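Local coordinates for PA_0080 (Pseudomonas aeruginosa, PDB 3ZHN), which is a type VI secretion system lipoprotein, probably part of the complex that anchors the secretion apparatus in the cell envelope, at residues Thr31-Trp36 with Ser140-Thr145. Residues are numbered along the deposited sequence; the frame is centred on the assembly and turned at random.
Sequences TRVVIW and SHLDIT
The Trp36 indole turns the edge of its six-membered ring toward the face of His141, an offset edge-to-face pair with planes at 72°. The centroids of the Trp36 six-membered ring and the His141 ring are 5.5 Å apart. The two strands are neighbours in the interior of the mixed four-stranded sheet of the TssJ beta sandwich and run parallel. The touching edge of the indole is CZ3 and CH2, with CH2 3.9 Å from His141 ND1. One indole face carries Val34 CG1, 3.6 Å above the plane and offset toward the rim. Leu142 O and His141 CB lie at the indole edge, in its plane. Val34 CB sits over one face of His141 in a CH-pi contact.

Strand 100-107 flanks 31-36, and strand 151-155 flanks 140-145. Five backbone bonds join the pair. Ser140 N and Leu142 N give to Arg32 O and Val34 O, Val34 N and Trp36 N give to Ser140 O and Leu142 O, and Ile144 N gives to Trp36 O. The straightest is this last one, at 173°.

Val33, Ile35, Leu142 and Ile144 lie on the largely apolar face turned to the other sheet, as does Ser140 at its start. There Val33 touches Leu114 and Ile144 touches Phe116. Ile35 CG2 is anti to its own backbone N, which brings it to 3.8 Å from Ile144 CD1. Leu142 CD1 reaches Ile35 CG1 at 4.1 Å.

The other face holds Val34, Trp36, His141 and Asp143. Arg156 makes a cation-pi contact with Trp36. Asp143 OD1 is held by a salt bridge to Arg156 NH2 and a hydrogen bond to His38 NE2, and OD2 has a hydrogen bond elsewhere. The carboxylate plane is turned 33° from the indole plane, and Asp143 OD1 comes to 3.3 Å from Trp36 CB.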
loop_
_atom_site.group_PDB
_atom_site.type_symbol
_atom_site.label_atom_id
_atom_site.label_comp_id
_atom_site.label_asym_id
_atom_site.label_seq_id
_atom_site.Cartn_x
_atom_site.Cartn_y
_atom_site.Cartn_z
ATOM N N THR A 31 13.344 10.749 -6.551
ATOM C CA THR A 31 12.771 10.260 -5.329
ATOM C C THR A 31 12.821 8.710 -5.432
ATOM O O THR A 31 12.289 8.153 -6.359
ATOM C CB THR A 31 11.314 10.719 -5.259
ATOM O OG1 THR A 31 11.196 12.162 -5.419
ATOM C CG2 THR A 31 10.719 10.259 -3.951
ATOM N N ARG A 32 13.569 8.067 -4.577
ATOM C CA ARG A 32 13.756 6.633 -4.577
ATOM C C ARG A 32 13.129 6.012 -3.371
ATOM O O ARG A 32 13.346 6.473 -2.265
ATOM C CB ARG A 32 15.245 6.314 -4.551
ATOM C CG ARG A 32 15.546 4.876 -4.882
ATOM C CD ARG A 32 17.006 4.770 -5.280
ATOM N NE ARG A 32 17.342 5.506 -6.503
ATOM C CZ ARG A 32 17.135 5.028 -7.730
ATOM N NH1 ARG A 32 16.580 3.825 -7.886
ATOM N NH2 ARG A 32 17.487 5.744 -8.795
ATOM N N VAL A 33 12.386 4.940 -3.606
ATOM C CA VAL A 33 11.713 4.219 -2.540
ATOM C C VAL A 33 12.080 2.729 -2.685
ATOM O O VAL A 33 12.001 2.176 -3.796
ATOM C CB VAL A 33 10.179 4.408 -2.609
ATOM C CG1 VAL A 33 9.471 3.578 -1.535
ATOM C CG2 VAL A 33 9.858 5.885 -2.596
ATOM N N VAL A 34 12.485 2.121 -1.576
ATOM C CA VAL A 34 12.593 0.716 -1.446
ATOM C C VAL A 34 11.616 0.253 -0.379
ATOM O O VAL A 34 11.620 0.802 0.730
ATOM C CB VAL A 34 14.008 0.209 -1.110
ATOM C CG1 VAL A 34 14.055 -1.313 -1.225
ATOM C CG2 VAL A 34 15.045 0.786 -2.090
ATOM N N ILE A 35 10.778 -0.726 -0.738
ATOM C CA ILE A 35 9.827 -1.293 0.165
ATOM C C ILE A 35 10.077 -2.773 0.293
ATOM O O ILE A 35 10.082 -3.508 -0.736
ATOM C CB ILE A 35 8.381 -1.098 -0.326
ATOM C CG1 ILE A 35 8.005 0.407 -0.310
ATOM C CG2 ILE A 35 7.372 -1.908 0.531
ATOM C CD1 ILE A 35 6.735 0.701 -1.079
ATOM N N TRP A 36 10.223 -3.180 1.551
ATOM C CA TRP A 36 10.210 -4.588 1.890
ATOM C C TRP A 36 8.834 -4.924 2.414
ATOM O O TRP A 36 8.393 -4.387 3.470
ATOM C CB TRP A 36 11.248 -4.943 2.933
ATOM C CG TRP A 36 12.628 -4.936 2.415
ATOM C CD1 TRP A 36 13.375 -6.025 1.946
ATOM C CD2 TRP A 36 13.494 -3.801 2.340
ATOM N NE1 TRP A 36 14.635 -5.620 1.613
ATOM C CE2 TRP A 36 14.715 -4.258 1.797
ATOM C CE3 TRP A 36 13.348 -2.439 2.648
ATOM C CZ2 TRP A 36 15.797 -3.427 1.602
ATOM C CZ3 TRP A 36 14.451 -1.610 2.449
ATOM C CH2 TRP A 36 15.654 -2.114 1.932
ATOM N N SER A 140 13.858 6.947 0.454
ATOM C CA SER A 140 13.057 6.399 1.538
ATOM C C SER A 140 13.042 4.893 1.476
ATOM O O SER A 140 12.721 4.333 0.445
ATOM C CB SER A 140 11.596 6.940 1.479
ATOM O OG SER A 140 11.503 8.329 1.661
ATOM N N HIS A 141 13.316 4.251 2.601
ATOM C CA HIS A 141 13.260 2.805 2.763
ATOM C C HIS A 141 12.161 2.480 3.776
ATOM O O HIS A 141 12.108 3.135 4.823
ATOM C CB HIS A 141 14.617 2.205 3.147
ATOM C CG HIS A 141 15.643 2.234 2.056
ATOM N ND1 HIS A 141 16.850 1.559 2.161
ATOM C CD2 HIS A 141 15.601 2.747 0.797
ATOM C CE1 HIS A 141 17.537 1.733 1.051
ATOM N NE2 HIS A 141 16.814 2.470 0.212
ATOM N N LEU A 142 11.347 1.498 3.460
ATOM C CA LEU A 142 10.149 1.183 4.245
ATOM C C LEU A 142 10.071 -0.321 4.411
ATOM O O LEU A 142 10.238 -1.082 3.481
ATOM C CB LEU A 142 8.924 1.710 3.579
ATOM C CG LEU A 142 8.849 3.181 3.263
ATOM C CD1 LEU A 142 7.701 3.457 2.368
ATOM C CD2 LEU A 142 8.641 3.987 4.529
ATOM N N ASP A 143 9.643 -0.714 5.605
ATOM C CA ASP A 143 9.219 -2.087 5.893
ATOM C C ASP A 143 7.721 -2.011 6.076
ATOM O O ASP A 143 7.208 -1.326 7.027
ATOM C CB ASP A 143 9.851 -2.607 7.169
ATOM C CG ASP A 143 11.290 -3.114 6.898
ATOM O OD1 ASP A 143 11.452 -4.112 6.157
ATOM O OD2 ASP A 143 12.235 -2.501 7.403
ATOM N N ILE A 144 7.005 -2.737 5.190
ATOM C CA ILE A 144 5.548 -2.720 5.222
ATOM C C ILE A 144 5.089 -4.143 5.562
ATOM O O ILE A 144 5.356 -5.084 4.803
ATOM C CB ILE A 144 4.946 -2.188 3.937
ATOM C CG1 ILE A 144 5.402 -0.726 3.746
ATOM C CG2 ILE A 144 3.424 -2.252 3.990
ATOM C CD1 ILE A 144 4.879 0.016 2.576
ATOM N N THR A 145 4.392 -4.306 6.699
ATOM C CA THR A 145 3.876 -5.579 7.160
ATOM C C THR A 145 2.403 -5.640 6.823
ATOM O O THR A 145 1.651 -4.720 7.169
ATOM C CB THR A 145 4.205 -5.818 8.668
ATOM O OG1 THR A 145 5.628 -5.740 8.791
ATOM C CG2 THR A 145 3.722 -7.222 9.107
#